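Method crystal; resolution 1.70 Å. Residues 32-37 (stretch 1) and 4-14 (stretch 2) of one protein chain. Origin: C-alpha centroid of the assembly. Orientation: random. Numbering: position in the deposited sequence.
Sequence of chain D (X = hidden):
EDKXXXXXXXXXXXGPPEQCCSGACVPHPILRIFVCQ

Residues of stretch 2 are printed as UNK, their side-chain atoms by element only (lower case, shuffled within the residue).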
# COMPACT_ATOMS: atom_id res chain seq x y z
N ARG D 32 -2.41 7.79 -1.55
CA ARG D 32 -2.58 6.95 -2.71
C ARG D 32 -3.81 6.04 -2.62
O ARG D 32 -3.76 4.83 -2.87
CB ARG D 32 -1.25 6.25 -3.02
CG ARG D 32 -0.31 7.38 -3.36
CD ARG D 32 1.05 7.02 -3.80
NE ARG D 32 1.57 8.21 -4.48
CZ ARG D 32 2.75 8.26 -5.08
NH1 ARG D 32 3.54 7.20 -5.06
NH2 ARG D 32 3.12 9.38 -5.68
N ILE D 33 -4.93 6.68 -2.25
CA ILE D 33 -6.21 6.02 -2.18
C ILE D 33 -7.20 6.85 -2.98
O ILE D 33 -6.90 7.99 -3.32
CB ILE D 33 -6.77 6.00 -0.74
CG1 ILE D 33 -6.65 7.37 -0.10
CG2 ILE D 33 -6.08 4.95 0.12
CD1 ILE D 33 -7.51 7.49 1.13
N PHE D 34 -8.37 6.28 -3.24
CA PHE D 34 -9.51 7.03 -3.72
C PHE D 34 -10.36 7.47 -2.51
O PHE D 34 -10.36 6.80 -1.47
CB PHE D 34 -10.38 6.16 -4.63
CG PHE D 34 -9.83 5.99 -6.02
CD1 PHE D 34 -8.71 5.19 -6.25
CD2 PHE D 34 -10.46 6.60 -7.10
CE1 PHE D 34 -8.21 5.02 -7.54
CE2 PHE D 34 -9.95 6.43 -8.40
CZ PHE D 34 -8.83 5.64 -8.61
N VAL D 35 -11.01 8.63 -2.63
CA VAL D 35 -11.91 9.12 -1.58
C VAL D 35 -13.19 9.64 -2.19
O VAL D 35 -13.23 9.98 -3.38
CB VAL D 35 -11.30 10.26 -0.74
CG1 VAL D 35 -10.22 9.72 0.20
CG2 VAL D 35 -10.79 11.40 -1.65
N CYS D 36 -14.23 9.71 -1.37
CA CYS D 36 -15.49 10.29 -1.83
C CYS D 36 -15.37 11.80 -1.88
O CYS D 36 -14.94 12.45 -0.93
CB CYS D 36 -16.65 9.90 -0.88
SG CYS D 36 -17.03 8.13 -0.91
N GLN D 37 -15.77 12.35 -3.01
CA GLN D 37 -15.88 13.80 -3.18
C GLN D 37 -16.84 14.37 -2.13
O GLN D 37 -17.80 13.69 -1.70
CB GLN D 37 -16.38 14.07 -4.59
CG GLN D 37 -16.49 15.51 -4.99
CD GLN D 37 -17.02 15.63 -6.41
OE1 GLN D 37 -16.29 15.41 -7.38
NE2 GLN D 37 -18.31 15.94 -6.54
OXT GLN D 37 -16.65 15.50 -1.65
N UNK D 4 -24.33 4.53 1.94
CA UNK D 4 -23.35 5.29 1.15
C UNK D 4 -22.34 6.01 2.03
O UNK D 4 -22.64 6.41 3.16
c UNK D 4 -24.05 6.30 0.23
s UNK D 4 -24.86 7.72 1.05
N UNK D 5 -21.13 6.19 1.50
CA UNK D 5 -20.06 6.78 2.29
C UNK D 5 -20.01 8.31 2.14
O UNK D 5 -20.14 8.85 1.04
c UNK D 5 -18.70 6.17 1.88
o UNK D 5 -18.68 4.76 1.95
N UNK D 6 -19.82 9.01 3.26
CA UNK D 6 -19.74 10.47 3.34
C UNK D 6 -18.53 11.03 2.62
O UNK D 6 -17.60 10.28 2.34
c UNK D 6 -19.06 9.45 5.40
c UNK D 6 -19.69 8.37 4.59
c UNK D 6 -19.60 10.72 4.85
N UNK D 7 -18.53 12.33 2.36
CA UNK D 7 -17.40 13.01 1.74
C UNK D 7 -16.12 12.80 2.54
O UNK D 7 -16.11 12.93 3.77
o UNK D 7 -18.83 14.61 0.71
c UNK D 7 -17.69 14.49 1.55
N UNK D 8 -15.05 12.44 1.84
CA UNK D 8 -13.77 12.23 2.51
C UNK D 8 -13.51 10.79 2.89
O UNK D 8 -12.38 10.43 3.22
N UNK D 9 -14.53 9.95 2.80
CA UNK D 9 -14.37 8.54 3.17
C UNK D 9 -13.50 7.86 2.12
O UNK D 9 -13.52 8.24 0.95
c UNK D 9 -15.73 7.82 3.25
N UNK D 10 -12.80 6.81 2.53
CA UNK D 10 -12.12 5.95 1.58
C UNK D 10 -13.14 5.26 0.66
O UNK D 10 -14.22 4.85 1.11
c UNK D 10 -11.40 4.82 2.32
c UNK D 10 -10.35 5.40 3.27
c UNK D 10 -10.76 3.84 1.33
c UNK D 10 -9.81 4.34 4.28
N UNK D 11 -12.78 5.12 -0.60
CA UNK D 11 -13.58 4.34 -1.52
C UNK D 11 -12.69 3.66 -2.54
O UNK D 11 -11.46 3.73 -2.43
s UNK D 11 -13.98 6.63 -3.11
c UNK D 11 -14.65 5.22 -2.20
N UNK D 12 -13.31 3.04 -3.52
CA UNK D 12 -12.60 2.19 -4.48
C UNK D 12 -12.66 2.70 -5.89
O UNK D 12 -13.74 2.94 -6.42
o UNK D 12 -12.51 -0.04 -5.46
c UNK D 12 -13.19 0.79 -4.51
N UNK D 13 -11.51 2.78 -6.54
CA UNK D 13 -11.47 3.08 -7.95
C UNK D 13 -12.16 2.03 -8.83
O UNK D 13 -12.42 2.31 -10.01
N UNK D 14 -12.45 0.85 -8.28
CA UNK D 14 -13.11 -0.22 -9.03
C UNK D 14 -14.63 -0.19 -8.90
O UNK D 14 -15.32 -0.91 -9.61
c UNK D 14 -10.82 -2.54 -10.03
c UNK D 14 -11.20 -1.91 -8.85
c UNK D 14 -8.88 -1.90 -8.17
c UNK D 14 -12.65 -1.61 -8.57
c UNK D 14 -10.22 -1.61 -7.91
c UNK D 14 -9.50 -2.82 -10.30
c UNK D 14 -8.51 -2.51 -9.37
O HOH W 1 -19.84 11.18 -0.47
O HOH W 2 -8.76 3.36 -2.96

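Position 4 carries one carbon and then a sulfur, and touches nothing on stretch 1; its sulfur is bonded covalently elsewhere in the structure. It is C4. Position 5 has one carbon and one oxygen, and its CB lies 3.8 Å from C36 SG. This is S5. At position 6 three carbons close a ring onto the backbone nitrogen, which makes it P6. The CA-to-CB bond of P6 points away from stretch 1, while P6 O sits 3.4 Å from C36 CB.

Position 7 again shows one carbon and one oxygen, and the oxygen lies 2.8 Å from Q37 O. This is S7, whose OG donates a hydrogen bond to the C-terminal carboxylate. Position 8 has no side-chain atoms. Its phi of 94° and psi of -11° would jam a CB against the carbonyl of S7, so the backbone itself calls for glycine. G8 N donates to C36 O at 2.8 Å.

A single carbon at position 9, its CB 4.4 Å from C36 SG, identifies A9. It closes the type II turn from P6, with A9 N bonded to P6 O at 3.1 Å, and A9 O accepts from C36 N at 2.8 Å. Position 10 has four carbons, forked at the first with one arm two carbons long; a carbon of that arm comes within 4.1 Å of I33 CD1. This is I10, and the contact is made by CG1 although the CA-to-CB bond points away.

Position 11 offers one carbon and a sulfur that is bonded covalently elsewhere; the sulfur lies 3.9 Å from F34 CB. This is C11, and C11 N donates to F34 O at 3.1 Å. Position 12 has one carbon and one oxygen, with CA-to-CB pointing away from stretch 1. This is S12, whose OG accepts from the backbone N of position 14 at 3.0 Å. Position 13 is bare: its CA stands 3.5 Å from the centroid of the F34 ring, almost on the ring normal, and an ideal CB would fall 2.7 Å from F34 CE1, a clash. It is G13. Position 14, one carbon then a six-carbon ring, is F14, out of contact with stretch 1.

The contact works by backbone pairing first. G8 N to C36 O and C36 N to A9 O hold the segments together, with V35 CA 4.5 Å from I10 CA in an antiparallel, non-hydrogen-bonded pair; C11 N to F34 O adds a third bond, and a water bridges C11 O and F34 N. C11 SG lies 3.2 Å from V35 C. The two glycines serve different rules: G8 permits the turn, G13 clears room for an aromatic face.

Stretch 2, residues 4-14: CSPSGAICSGF
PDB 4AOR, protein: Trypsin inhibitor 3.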